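Local coordinates for protein acylphosphatase (Coxiella burnetii, PDB 3TRG) that catalyses the hydrolysis of acyl phosphates to a carboxylate and free phosphate, at residues C13-V18 with D51-A56; T17-V22 with A78-N83; V25-S30 with E72-A77. All coordinates share one frame; numbering follows the deposited sequence. Where two conformers were deposited one is given.

How the interactions relate
From the N terminus, strand 11-19, the first strand after helix 6-10, serves two contacts. Interaction 1 pairs 13-18 with 51-56, closing a loop that holds helix 27-37 and strand 41-46. Interaction 2 starts from the same strand, sharing Thr17 and Val18, but reaches on to 78-83, so that strand 11-19 has a neighbour in the sheet on each side. Interaction 3 joins 25-30 to 72-77: it lies wholly within the span of interaction 2 and crosses interaction 1, since its segments alternate with those of 1 along the chain. It ties the start of helix 27-37 to the loop before strand 78-87. Phe27 links all three, packing on Val18, Val52 and Val79.

Interaction 1: C13-V18 with D51-A56; sequences CIHVTV and DVELVA. With EDO (1,2-ethanediol), chain C.
Ile14 with Ala56, Val16 with Leu54 and Val18 with Val52 are the hydrogen-bonded pairs that join strands 13-18 and 52-56, antiparallel neighbours inside the five-stranded sheet of the ferredoxin-like acylphosphatase fold. The strand axes approach to 4.7 Å. Each pair contributes two main-chain bonds, six in all. The shortest is Val18 N to Val52 O at 2.8 Å. Leu54 N to Val16 O, among the longer ones, measures 3.0 Å. CA-H...O contacts fill in between them, the shortest from Thr17 CA to Val52 O at 3.2 Å. A covalent link lies at the start of the pairing, where Cys13 is tied by a disulfide to Cys57.

Apolar packing occupies the face that bears the six side chains of these pairs. Val16 and Leu54 lie side by side and point the same way, with Val16 CB 3.7 Å from Leu54 CG. Val18 meets Val52 CB to CB and also reaches Leu54 CD2 through CG2. Helix 60-69 covers part of this face, touching Ile14, Leu54 and Ala56, while Val52 packs on Asn46, a predicted active-site residue.

Polar contacts belong to the other face, that of His15, Thr17, Glu53 and Val55. With CG anti to its backbone N (chi1 176°), His15 directs NE2 to Glu53 OE2 in a 2.6 Å bond that is nearly straight, 176° at the hydrogen. The acceptor lies in the ring plane and uses its anti lone pair, although ring and carboxylate planes stand 90° apart. A 1,2-ethanediol, probably from the crystallisation liquor and also bonded to Glu85, takes the other N-H: His15 ND1 to ethanediol O1, 2.7 Å. With both ring nitrogens placed as donors and a carboxylate beside NE2, a protonated imidazole is likely. Val55 CG2 supports the ring at its edge, 3.8 Å from His15 CD2.

Interaction 2: T17-V22 with A78-N83; sequences TVSGKV and AVSNVN
Ser19 faces both Ser80 and Asn81, a classic beta bulge where strand 78-83, at the border of the ferredoxin-like sheet within this chain, pairs antiparallel with strand 17-19. Ser19 O accepts Ser80 N at 2.8 Å and, weakly, Asn81 N. Beyond the bulge the pairing is regular, with Ser19 N to Asn81 O at 3.0 Å and Asn83 N to Thr17 O at 2.9 Å. The register shifts by one, and Gly20 comes opposite Val79. Here the chain turns a corner at phi 131° and psi -153°, angles at which a CB would be jammed against the preceding carbonyl O and would point at Ala78 O.

The tight part lies on the valine side. Val18 and Val79 cross at about a right angle, CG1 against CG1 at 3.6 Å, and Phe27 of helix 27-37 packs on both. Val82 touches Val18 more loosely.

The side of Thr17, Ser19, Asn81 and Asn83 is polar and partly hydrated. Water 2 bridges Thr17 OG1, at 2.7 Å, and Asn83 ND2, whereas water 1 holds Thr17 O and Asn81 ND2 only weakly. Ser19 OG and Ser80 OG are hydrogen-bonded at 2.8 Å in one of the two Ser19 conformers, so this link is less certain.

At the exposed end, Lys21 CB rests near Ala78 CB, but the chain bends at chi2 (63°) and NZ bonds to Gln23 O. Its main chain stays paired: Lys21 N to Ala78 O at 2.9 Å and Ala78 N to Lys21 O at 3.0 Å.

Interaction 3: V25-S30 with E72-A77; sequences VFFRES and EGPPQA
Pro74 sets its ring against Phe27, Ser30 and Val25: Ser30 touches all three ring carbons beyond CA, CG also meets Val25 O, and CD also meets Phe27. CB comes first, resting 3.7 Å from Ser30 CB on the first turn of helix 27-37. CG, the next atom round, touches two oxygens, 3.4 Å from Ser30 OG and 3.4 Å from Val25 O. CD has Ser30 OG as its nearest neighbour across the contact, at 3.4 Å, and closes the ring over one face of Phe27 in a CH-pi contact, 3.9 Å from the ring centroid and 23° off its normal, displaced toward the rim on the side of CD2 and CE2. The two side chains cross at about a right angle. Ser30 OG, placed between its backbone N and carbonyl carbon (chi1 79°), is turned back to bond Phe27 O, which satisfies the hydroxyl while it also lies against the proline carbons.

Pro74 opens a type II beta turn that ends at Ala77, closed by Ala77 N to Pro74 O at 3.1 Å; Gln76, with phi at 83°, takes the turn's third position. The turn belongs to the loop before strand 78-87. Its partner is the end of the loop that follows the first strand of the ferredoxin-like fold, with Phe26 at the N-cap of the helix. In acylphosphatases this loop forms the phosphate-binding cradle, and Arg28, just beyond, is a predicted active-site residue whose NH1 makes a salt bridge to OXT of the C-terminal carboxylate of Arg98.

Against the turn, Val25 spreads its two methyls: CG1 meets Gln76 CB and O, and CG2 packs on Ala77 CB. Ala77 CB also approaches Phe27 CE2. No direct hydrogen bond joins the two segments. Water 3 bridges them instead, donating to Val25 O at 2.7 Å and to Pro75 O at 2.8 Å.

Interaction 1: C13-V18 with D51-A56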
ATOM      1  N   CYS A  13      -4.662   6.415   7.538  1.00  8.37           N
ATOM      2  CA  CYS A  13      -4.650   5.161   6.799  1.00  6.24           C
ATOM      3  C   CYS A  13      -5.368   5.334   5.469  1.00  6.71           C
ATOM      4  O   CYS A  13      -6.307   6.132   5.359  1.00  7.20           O
ATOM      5  CB  CYS A  13      -5.354   4.055   7.590  1.00  7.44           C
ATOM      6  SG  CYS A  13      -4.557   3.551   9.121  1.00  7.60           S
ATOM      7  N   ILE A  14      -4.929   4.578   4.466  1.00  6.37           N
ATOM      8  CA  ILE A  14      -5.624   4.529   3.183  1.00  5.69           C
ATOM      9  C   ILE A  14      -5.875   3.080   2.770  1.00  8.06           C
ATOM     10  O   ILE A  14      -5.178   2.165   3.223  1.00  8.13           O
ATOM     11  CB  ILE A  14      -4.842   5.257   2.058  1.00  6.16           C
ATOM     12  CG1 ILE A  14      -3.518   4.545   1.763  1.00  9.22           C
ATOM     13  CG2 ILE A  14      -4.623   6.732   2.414  1.00  7.48           C
ATOM     14  CD1 ILE A  14      -2.845   5.026   0.477  1.00 10.35           C
ATOM     15  N   HIS A  15      -6.874   2.887   1.916  1.00  6.36           N
ATOM     16  CA  HIS A  15      -7.153   1.600   1.298  1.00  6.21           C
ATOM     17  C   HIS A  15      -6.960   1.769  -0.206  1.00  8.08           C
ATOM     18  O   HIS A  15      -7.359   2.787  -0.772  1.00  8.98           O
ATOM     19  CB  HIS A  15      -8.587   1.172   1.614  1.00  8.88           C
ATOM     20  CG  HIS A  15      -9.002  -0.103   0.950  1.00  8.95           C
ATOM     21  ND1 HIS A  15      -9.797  -0.127  -0.176  1.00 12.34           N
ATOM     22  CD2 HIS A  15      -8.741  -1.396   1.255  1.00  7.84           C
ATOM     23  CE1 HIS A  15     -10.008  -1.382  -0.536  1.00 13.49           C
ATOM     24  NE2 HIS A  15      -9.378  -2.172   0.317  1.00  9.91           N
ATOM     25  N   VAL A  16      -6.336   0.782  -0.843  1.00  7.41           N
ATOM     26  CA  VAL A  16      -5.973   0.895  -2.254  1.00  7.23           C
ATOM     27  C   VAL A  16      -6.290  -0.381  -3.013  1.00  7.65           C
ATOM     28  O   VAL A  16      -6.123  -1.481  -2.485  1.00  8.84           O
ATOM     29  CB  VAL A  16      -4.465   1.144  -2.423  1.00  7.13           C
ATOM     30  CG1 VAL A  16      -4.151   1.640  -3.840  1.00  7.53           C
ATOM     31  CG2 VAL A  16      -3.956   2.132  -1.371  1.00  7.74           C
ATOM     32  N   THR A  17      -6.749  -0.222  -4.252  1.00  7.25           N
ATOM     33  CA  THR A  17      -6.728  -1.315  -5.218  1.00  6.76           C
ATOM     34  C   THR A  17      -5.877  -0.909  -6.417  1.00  8.79           C
ATOM     35  O   THR A  17      -5.914   0.241  -6.864  1.00 11.57           O
ATOM     36  CB  THR A  17      -8.130  -1.749  -5.681  1.00  9.95           C
ATOM     37  OG1 THR A  17      -8.853  -0.612  -6.163  1.00 13.64           O
ATOM     38  CG2 THR A  17      -8.898  -2.391  -4.532  1.00 11.60           C
ATOM     39  N   VAL A  18      -5.098  -1.862  -6.916  1.00  7.25           N
ATOM     40  CA  VAL A  18      -4.185  -1.620  -8.024  1.00  8.21           C
ATOM     41  C   VAL A  18      -4.497  -2.621  -9.122  1.00  8.09           C
ATOM     42  O   VAL A  18      -4.460  -3.828  -8.899  1.00  8.01           O
ATOM     43  CB  VAL A  18      -2.719  -1.779  -7.585  1.00  7.61           C
ATOM     44  CG1 VAL A  18      -1.774  -1.500  -8.758  1.00  8.84           C
ATOM     45  CG2 VAL A  18      -2.408  -0.843  -6.416  1.00 10.50           C
ATOM     46  N   ASP A  51      -7.359  -7.547  -8.659  1.00 10.48           N
ATOM     47  CA  ASP A  51      -6.454  -6.447  -8.336  1.00  9.10           C
ATOM     48  C   ASP A  51      -5.560  -6.770  -7.155  1.00  9.66           C
ATOM     49  O   ASP A  51      -5.823  -7.706  -6.403  1.00 11.39           O
ATOM     50  CB  ASP A  51      -7.259  -5.197  -7.964  1.00 10.36           C
ATOM     51  CG  ASP A  51      -8.079  -4.654  -9.115  1.00 15.11           C
ATOM     52  OD1 ASP A  51      -7.737  -4.921 -10.280  1.00 15.55           O
ATOM     53  OD2 ASP A  51      -9.066  -3.940  -8.840  1.00 17.60           O
ATOM     54  N   VAL A  52      -4.511  -5.974  -6.979  1.00  7.21           N
ATOM     55  CA  VAL A  52      -3.785  -5.972  -5.719  1.00  8.42           C
ATOM     56  C   VAL A  52      -4.566  -5.086  -4.752  1.00  9.34           C
ATOM     57  O   VAL A  52      -5.102  -4.052  -5.151  1.00  8.68           O
ATOM     58  CB  VAL A  52      -2.342  -5.458  -5.900  1.00  7.85           C
ATOM     59  CG1 VAL A  52      -1.717  -5.081  -4.564  1.00 10.07           C
ATOM     60  CG2 VAL A  52      -1.500  -6.508  -6.608  1.00 11.44           C
ATOM     61  N   GLU A  53      -4.675  -5.509  -3.497  1.00  5.87           N
ATOM     62  CA  GLU A  53      -5.395  -4.728  -2.501  1.00  8.14           C
ATOM     63  C   GLU A  53      -4.496  -4.495  -1.298  1.00  7.32           C
ATOM     64  O   GLU A  53      -3.794  -5.400  -0.858  1.00  7.34           O
ATOM     65  CB  GLU A  53      -6.681  -5.438  -2.063  1.00  7.59           C
ATOM     66  CG  GLU A  53      -7.489  -4.635  -1.052  1.00  7.32           C
ATOM     67  CD  GLU A  53      -8.612  -5.432  -0.413  1.00  8.89           C
ATOM     68  OE1 GLU A  53      -8.658  -6.666  -0.602  1.00  8.40           O
ATOM     69  OE2 GLU A  53      -9.443  -4.813   0.287  1.00  9.46           O
ATOM     70  N   LEU A  54      -4.504  -3.279  -0.762  1.00  6.23           N
ATOM     71  CA  LEU A  54      -3.693  -3.004   0.421  1.00  9.12           C
ATOM     72  C   LEU A  54      -4.316  -1.956   1.330  1.00  8.72           C
ATOM     73  O   LEU A  54      -5.148  -1.157   0.904  1.00  7.35           O
ATOM     74  CB  LEU A  54      -2.272  -2.561   0.033  1.00  6.61           C
ATOM     75  CG  LEU A  54      -2.180  -1.264  -0.776  1.00  7.66           C
ATOM     76  CD1 LEU A  54      -1.115  -0.359  -0.181  1.00  8.44           C
ATOM     77  CD2 LEU A  54      -1.869  -1.571  -2.230  1.00  8.95           C
ATOM     78  N   VAL A  55      -3.917  -2.001   2.596  1.00  5.64           N
ATOM     79  CA  VAL A  55      -4.142  -0.915   3.534  1.00  5.67           C
ATOM     80  C   VAL A  55      -2.772  -0.446   4.008  1.00  6.25           C
ATOM     81  O   VAL A  55      -1.900  -1.262   4.332  1.00  7.92           O
ATOM     82  CB  VAL A  55      -4.980  -1.374   4.740  1.00  5.82           C
ATOM     83  CG1 VAL A  55      -4.916  -0.342   5.867  1.00  7.57           C
ATOM     84  CG2 VAL A  55      -6.433  -1.622   4.316  1.00  6.87           C
ATOM     85  N   ALA A  56      -2.566   0.866   4.017  1.00  7.02           N
ATOM     86  CA  ALA A  56      -1.298   1.428   4.461  1.00  8.12           C
ATOM     87  C   ALA A  56      -1.568   2.543   5.459  1.00  7.78           C
ATOM     88  O   ALA A  56      -2.409   3.409   5.211  1.00  7.62           O
ATOM     89  CB  ALA A  56      -0.505   1.950   3.280  1.00  7.49           C
TER
HETATM   90  C1  EDO C  97     -10.411   2.613  -2.604  1.00 24.86           C
HETATM   91  O1  EDO C  97     -10.921   2.018  -1.403  1.00 19.18           O
HETATM   92  C2  EDO C  97      -9.751   1.537  -3.453  1.00 30.06           C
HETATM   93  O2  EDO C  97     -10.732   0.603  -3.911  1.00 29.85           O

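Interaction 2: T17-V22 with A78-N83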
ATOM      1  N   THR A  17      -6.749  -0.222  -4.252  1.00  7.25           N
ATOM      2  CA  THR A  17      -6.728  -1.315  -5.218  1.00  6.76           C
ATOM      3  C   THR A  17      -5.877  -0.909  -6.417  1.00  8.79           C
ATOM      4  O   THR A  17      -5.914   0.241  -6.864  1.00 11.57           O
ATOM      5  CB  THR A  17      -8.130  -1.749  -5.681  1.00  9.95           C
ATOM      6  OG1 THR A  17      -8.853  -0.612  -6.163  1.00 13.64           O
ATOM      7  CG2 THR A  17      -8.898  -2.391  -4.532  1.00 11.60           C
ATOM      8  N   VAL A  18      -5.098  -1.862  -6.916  1.00  7.25           N
ATOM      9  CA  VAL A  18      -4.185  -1.620  -8.024  1.00  8.21           C
ATOM     10  C   VAL A  18      -4.497  -2.621  -9.122  1.00  8.09           C
ATOM     11  O   VAL A  18      -4.460  -3.828  -8.899  1.00  8.01           O
ATOM     12  CB  VAL A  18      -2.719  -1.779  -7.585  1.00  7.61           C
ATOM     13  CG1 VAL A  18      -1.774  -1.500  -8.758  1.00  8.84           C
ATOM     14  CG2 VAL A  18      -2.408  -0.843  -6.416  1.00 10.50           C
ATOM     15  N   SER A  19      -4.810  -2.114 -10.312  0.53  8.71           N
ATOM     16  CA  SER A  19      -5.175  -2.976 -11.427  0.53  9.49           C
ATOM     17  C   SER A  19      -4.093  -3.009 -12.496  0.53  9.53           C
ATOM     18  O   SER A  19      -3.260  -2.106 -12.582  0.53 10.50           O
ATOM     19  CB  SER A  19      -6.497  -2.518 -12.048  0.53 10.63           C
ATOM     20  OG  SER A  19      -6.355  -1.253 -12.675  0.53 11.67           O
ATOM     21  N   GLY A  20      -4.126  -4.056 -13.315  1.00 11.51           N
ATOM     22  CA  GLY A  20      -3.196  -4.198 -14.420  1.00 10.88           C
ATOM     23  C   GLY A  20      -2.552  -5.568 -14.442  1.00 12.72           C
ATOM     24  O   GLY A  20      -3.127  -6.551 -13.971  1.00 14.95           O
ATOM     25  N   LYS A  21      -1.355  -5.629 -15.010  1.00 12.72           N
ATOM     26  CA  LYS A  21      -0.530  -6.822 -14.936  1.00 15.18           C
ATOM     27  C   LYS A  21       0.147  -6.801 -13.575  1.00 12.91           C
ATOM     28  O   LYS A  21       1.180  -6.152 -13.392  1.00 14.39           O
ATOM     29  CB  LYS A  21       0.505  -6.815 -16.065  1.00 21.25           C
ATOM     30  CG  LYS A  21       1.738  -7.674 -15.811  1.00 27.92           C
ATOM     31  CD  LYS A  21       1.396  -9.146 -15.682  1.00 33.28           C
ATOM     32  CE  LYS A  21       2.657  -9.975 -15.473  1.00 35.59           C
ATOM     33  NZ  LYS A  21       2.355 -11.428 -15.350  1.00 37.02           N
ATOM     34  N   VAL A  22      -0.461  -7.487 -12.611  1.00 12.21           N
ATOM     35  CA  VAL A  22       0.010  -7.432 -11.230  1.00 11.86           C
ATOM     36  C   VAL A  22       0.253  -8.817 -10.637  1.00 11.98           C
ATOM     37  O   VAL A  22       0.544  -8.942  -9.449  1.00 13.02           O
ATOM     38  CB  VAL A  22      -0.975  -6.661 -10.319  1.00 13.02           C
ATOM     39  CG1 VAL A  22      -1.131  -5.223 -10.797  1.00 15.26           C
ATOM     40  CG2 VAL A  22      -2.332  -7.370 -10.257  1.00 12.77           C
ATOM     41  N   ALA A  78       2.858  -4.045 -14.807  1.00 12.72           N
ATOM     42  CA  ALA A  78       2.294  -3.066 -15.727  1.00 14.97           C
ATOM     43  C   ALA A  78       0.969  -2.562 -15.175  1.00 12.22           C
ATOM     44  O   ALA A  78      -0.098  -3.081 -15.512  1.00 11.56           O
ATOM     45  CB  ALA A  78       2.109  -3.666 -17.107  1.00 17.52           C
ATOM     46  N   VAL A  79       1.054  -1.550 -14.316  1.00 10.06           N
ATOM     47  CA  VAL A  79      -0.102  -1.033 -13.593  1.00 10.17           C
ATOM     48  C   VAL A  79      -0.956  -0.128 -14.474  1.00 12.00           C
ATOM     49  O   VAL A  79      -0.443   0.792 -15.112  1.00 13.75           O
ATOM     50  CB  VAL A  79       0.337  -0.260 -12.326  1.00  7.98           C
ATOM     51  CG1 VAL A  79      -0.845   0.438 -11.673  1.00  8.76           C
ATOM     52  CG2 VAL A  79       1.026  -1.207 -11.344  1.00 10.36           C
ATOM     53  N   SER A  80      -2.258  -0.398 -14.507  1.00 11.36           N
ATOM     54  CA  SER A  80      -3.185   0.372 -15.330  1.00 11.54           C
ATOM     55  C   SER A  80      -3.981   1.397 -14.521  1.00 10.85           C
ATOM     56  O   SER A  80      -4.474   2.387 -15.068  1.00 11.78           O
ATOM     57  CB  SER A  80      -4.146  -0.565 -16.064  1.00 15.88           C
ATOM     58  OG  SER A  80      -4.942  -1.294 -15.140  1.00 16.76           O
ATOM     59  N   ASN A  81      -4.124   1.157 -13.223  1.00  9.65           N
ATOM     60  CA  ASN A  81      -4.831   2.098 -12.368  1.00 11.19           C
ATOM     61  C   ASN A  81      -4.487   1.905 -10.902  1.00 11.98           C
ATOM     62  O   ASN A  81      -4.206   0.791 -10.461  1.00 11.60           O
ATOM     63  CB  ASN A  81      -6.345   1.979 -12.550  1.00 12.63           C
ATOM     64  CG  ASN A  81      -7.100   3.111 -11.879  1.00 16.78           C
ATOM     65  OD1 ASN A  81      -6.762   4.284 -12.043  1.00 17.79           O
ATOM     66  ND2 ASN A  81      -8.123   2.763 -11.106  1.00 20.24           N
ATOM     67  N   VAL A  82      -4.506   3.009 -10.161  1.00 11.32           N
ATOM     68  CA  VAL A  82      -4.362   2.983  -8.715  1.00  9.85           C
ATOM     69  C   VAL A  82      -5.529   3.770  -8.141  1.00 13.14           C
ATOM     70  O   VAL A  82      -5.706   4.953  -8.446  1.00 13.31           O
ATOM     71  CB  VAL A  82      -3.044   3.625  -8.259  1.00  8.99           C
ATOM     72  CG1 VAL A  82      -2.952   3.627  -6.737  1.00  8.62           C
ATOM     73  CG2 VAL A  82      -1.859   2.898  -8.877  1.00  8.83           C
ATOM     74  N   ASN A  83      -6.337   3.102  -7.329  1.00 10.08           N
ATOM     75  CA  ASN A  83      -7.533   3.713  -6.775  1.00 11.01           C
ATOM     76  C   ASN A  83      -7.415   3.673  -5.265  1.00 10.51           C
ATOM     77  O   ASN A  83      -7.386   2.599  -4.678  1.00  9.98           O
ATOM     78  CB  ASN A  83      -8.763   2.933  -7.238  1.00 12.58           C
ATOM     79  CG  ASN A  83     -10.055   3.531  -6.743  1.00 20.25           C
ATOM     80  OD1 ASN A  83     -10.119   4.709  -6.401  1.00 24.33           O
ATOM     81  ND2 ASN A  83     -11.101   2.714  -6.702  1.00 25.84           N
TER
HETATM   82  O   HOH W   1      -7.656  -0.007  -9.462  0.88 16.30           O
HETATM   83  O   HOH W   2     -11.446  -0.432  -6.833  0.39 17.32           O

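Interaction 3: V25-S30 with E72-A77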
ATOM      1  N   VAL A  25       4.705 -11.181 -10.451  1.00 12.32           N
ATOM      2  CA  VAL A  25       5.777 -10.189 -10.396  1.00 11.73           C
ATOM      3  C   VAL A  25       6.105  -9.817  -8.949  1.00 10.12           C
ATOM      4  O   VAL A  25       6.655  -8.751  -8.674  1.00 11.09           O
ATOM      5  CB  VAL A  25       5.436  -8.914 -11.212  1.00 11.32           C
ATOM      6  CG1 VAL A  25       5.296  -9.254 -12.696  1.00 14.75           C
ATOM      7  CG2 VAL A  25       4.163  -8.246 -10.685  1.00 13.25           C
ATOM      8  N   PHE A  26       5.772 -10.712  -8.026  1.00  7.44           N
ATOM      9  CA  PHE A  26       6.074 -10.492  -6.619  1.00  7.38           C
ATOM     10  C   PHE A  26       5.519  -9.149  -6.143  1.00  8.29           C
ATOM     11  O   PHE A  26       6.169  -8.427  -5.386  1.00  9.18           O
ATOM     12  CB  PHE A  26       7.588 -10.557  -6.382  1.00 10.03           C
ATOM     13  CG  PHE A  26       8.193 -11.906  -6.669  1.00 10.66           C
ATOM     14  CD1 PHE A  26       7.892 -12.997  -5.875  1.00 12.20           C
ATOM     15  CD2 PHE A  26       9.076 -12.076  -7.724  1.00 11.45           C
ATOM     16  CE1 PHE A  26       8.456 -14.243  -6.133  1.00 11.33           C
ATOM     17  CE2 PHE A  26       9.640 -13.312  -7.986  1.00 12.37           C
ATOM     18  CZ  PHE A  26       9.332 -14.395  -7.191  1.00 11.46           C
ATOM     19  N   PHE A  27       4.310  -8.816  -6.579  1.00  8.71           N
ATOM     20  CA  PHE A  27       3.736  -7.519  -6.224  1.00  8.51           C
ATOM     21  C   PHE A  27       3.523  -7.343  -4.714  1.00 10.17           C
ATOM     22  O   PHE A  27       3.876  -6.297  -4.157  1.00  9.69           O
ATOM     23  CB  PHE A  27       2.443  -7.246  -6.999  1.00 10.36           C
ATOM     24  CG  PHE A  27       2.212  -5.788  -7.274  1.00 10.42           C
ATOM     25  CD1 PHE A  27       1.899  -4.924  -6.241  1.00  9.28           C
ATOM     26  CD2 PHE A  27       2.327  -5.280  -8.560  1.00 11.83           C
ATOM     27  CE1 PHE A  27       1.700  -3.572  -6.481  1.00 10.97           C
ATOM     28  CE2 PHE A  27       2.129  -3.930  -8.808  1.00 11.77           C
ATOM     29  CZ  PHE A  27       1.815  -3.077  -7.771  1.00 10.46           C
ATOM     30  N   ARG A  28       2.975  -8.364  -4.053  1.00 10.27           N
ATOM     31  CA  ARG A  28       2.763  -8.325  -2.604  1.00 11.87           C
ATOM     32  C   ARG A  28       4.049  -8.006  -1.860  1.00 10.16           C
ATOM     33  O   ARG A  28       4.098  -7.096  -1.036  1.00  9.48           O
ATOM     34  CB  ARG A  28       2.232  -9.669  -2.092  1.00 14.34           C
ATOM     35  CG  ARG A  28       0.776  -9.960  -2.390  1.00 17.59           C
ATOM     36  CD  ARG A  28       0.383 -11.303  -1.781  1.00 17.58           C
ATOM     37  NE  ARG A  28       1.516 -12.215  -1.841  1.00 20.69           N
ATOM     38  CZ  ARG A  28       1.876 -13.042  -0.868  1.00 23.24           C
ATOM     39  NH1 ARG A  28       1.173 -13.111   0.254  1.00 23.34           N
ATOM     40  NH2 ARG A  28       2.944 -13.810  -1.025  1.00 22.18           N
ATOM     41  N   GLU A  29       5.093  -8.778  -2.139  1.00  9.00           N
ATOM     42  CA  GLU A  29       6.362  -8.593  -1.449  1.00 10.03           C
ATOM     43  C   GLU A  29       6.944  -7.203  -1.696  1.00  9.78           C
ATOM     44  O   GLU A  29       7.510  -6.597  -0.789  1.00 10.68           O
ATOM     45  CB  GLU A  29       7.364  -9.685  -1.835  1.00 10.94           C
ATOM     46  CG  GLU A  29       6.944 -11.087  -1.385  1.00 11.69           C
ATOM     47  CD  GLU A  29       6.033 -11.785  -2.378  1.00 13.28           C
ATOM     48  OE1 GLU A  29       5.634 -11.169  -3.388  1.00 10.35           O
ATOM     49  OE2 GLU A  29       5.720 -12.974  -2.151  1.00 16.76           O
ATOM     50  N   SER A  30       6.782  -6.692  -2.912  1.00  7.45           N
ATOM     51  CA  SER A  30       7.356  -5.394  -3.271  1.00  8.36           C
ATOM     52  C   SER A  30       6.655  -4.254  -2.536  1.00  9.65           C
ATOM     53  O   SER A  30       7.287  -3.268  -2.151  1.00 10.06           O
ATOM     54  CB  SER A  30       7.320  -5.169  -4.791  1.00 11.65           C
ATOM     55  OG  SER A  30       6.040  -4.762  -5.245  1.00 14.36           O
ATOM     56  N   GLU A  72       4.018   2.551 -10.679  1.00 10.26           N
ATOM     57  CA  GLU A  72       5.173   1.895 -11.279  1.00 12.37           C
ATOM     58  C   GLU A  72       5.233   0.426 -10.874  1.00 13.18           C
ATOM     59  O   GLU A  72       5.253  -0.464 -11.723  1.00 13.54           O
ATOM     60  CB  GLU A  72       6.471   2.602 -10.881  1.00 14.12           C
ATOM     61  CG  GLU A  72       7.723   1.940 -11.441  1.00 19.95           C
ATOM     62  CD  GLU A  72       9.000   2.653 -11.035  1.00 30.30           C
ATOM     63  OE1 GLU A  72       8.915   3.669 -10.314  1.00 34.08           O
ATOM     64  OE2 GLU A  72      10.091   2.195 -11.436  1.00 35.01           O
ATOM     65  N   GLY A  73       5.255   0.178  -9.570  1.00 13.22           N
ATOM     66  CA  GLY A  73       5.322  -1.179  -9.064  1.00 13.38           C
ATOM     67  C   GLY A  73       6.703  -1.765  -9.274  1.00 11.95           C
ATOM     68  O   GLY A  73       7.625  -1.058  -9.692  1.00 14.46           O
ATOM     69  N   PRO A  74       6.854  -3.063  -8.982  1.00 10.14           N
ATOM     70  CA  PRO A  74       8.127  -3.773  -9.130  1.00 12.49           C
ATOM     71  C   PRO A  74       8.438  -4.023 -10.601  1.00 11.96           C
ATOM     72  O   PRO A  74       7.570  -3.810 -11.449  1.00 12.61           O
ATOM     73  CB  PRO A  74       7.863  -5.095  -8.404  1.00 15.14           C
ATOM     74  CG  PRO A  74       6.410  -5.321  -8.568  1.00 11.94           C
ATOM     75  CD  PRO A  74       5.781  -3.946  -8.496  1.00 10.05           C
ATOM     76  N   PRO A  75       9.665  -4.473 -10.906  1.00 10.47           N
ATOM     77  CA  PRO A  75      10.011  -4.743 -12.304  1.00 13.70           C
ATOM     78  C   PRO A  75       9.036  -5.727 -12.949  1.00 15.06           C
ATOM     79  O   PRO A  75       8.650  -6.718 -12.329  1.00 13.14           O
ATOM     80  CB  PRO A  75      11.407  -5.367 -12.203  1.00 13.48           C
ATOM     81  CG  PRO A  75      11.966  -4.820 -10.931  1.00 12.52           C
ATOM     82  CD  PRO A  75      10.798  -4.730  -9.998  1.00 12.13           C
ATOM     83  N   GLN A  76       8.640  -5.430 -14.183  1.00 16.18           N
ATOM     84  CA  GLN A  76       7.749  -6.283 -14.973  1.00 17.02           C
ATOM     85  C   GLN A  76       6.263  -6.082 -14.667  1.00 17.38           C
ATOM     86  O   GLN A  76       5.404  -6.585 -15.395  1.00 18.74           O
ATOM     87  CB  GLN A  76       8.149  -7.762 -14.885  1.00 19.25           C
ATOM     88  CG  GLN A  76       9.547  -8.058 -15.444  1.00 19.39           C
ATOM     89  CD  GLN A  76       9.827  -9.544 -15.588  1.00 26.26           C
ATOM     90  OE1 GLN A  76       8.939 -10.326 -15.931  1.00 27.89           O
ATOM     91  NE2 GLN A  76      11.068  -9.941 -15.320  1.00 25.05           N
ATOM     92  N   ALA A  77       5.950  -5.346 -13.605  1.00 15.98           N
ATOM     93  CA  ALA A  77       4.562  -4.972 -13.350  1.00 14.54           C
ATOM     94  C   ALA A  77       4.113  -3.951 -14.387  1.00 15.81           C
ATOM     95  O   ALA A  77       4.893  -3.096 -14.802  1.00 18.75           O
ATOM     96  CB  ALA A  77       4.400  -4.397 -11.949  1.00 12.61           C
TER
HETATM   97  O   HOH W   3       8.970  -7.871  -9.844  0.82  8.86           O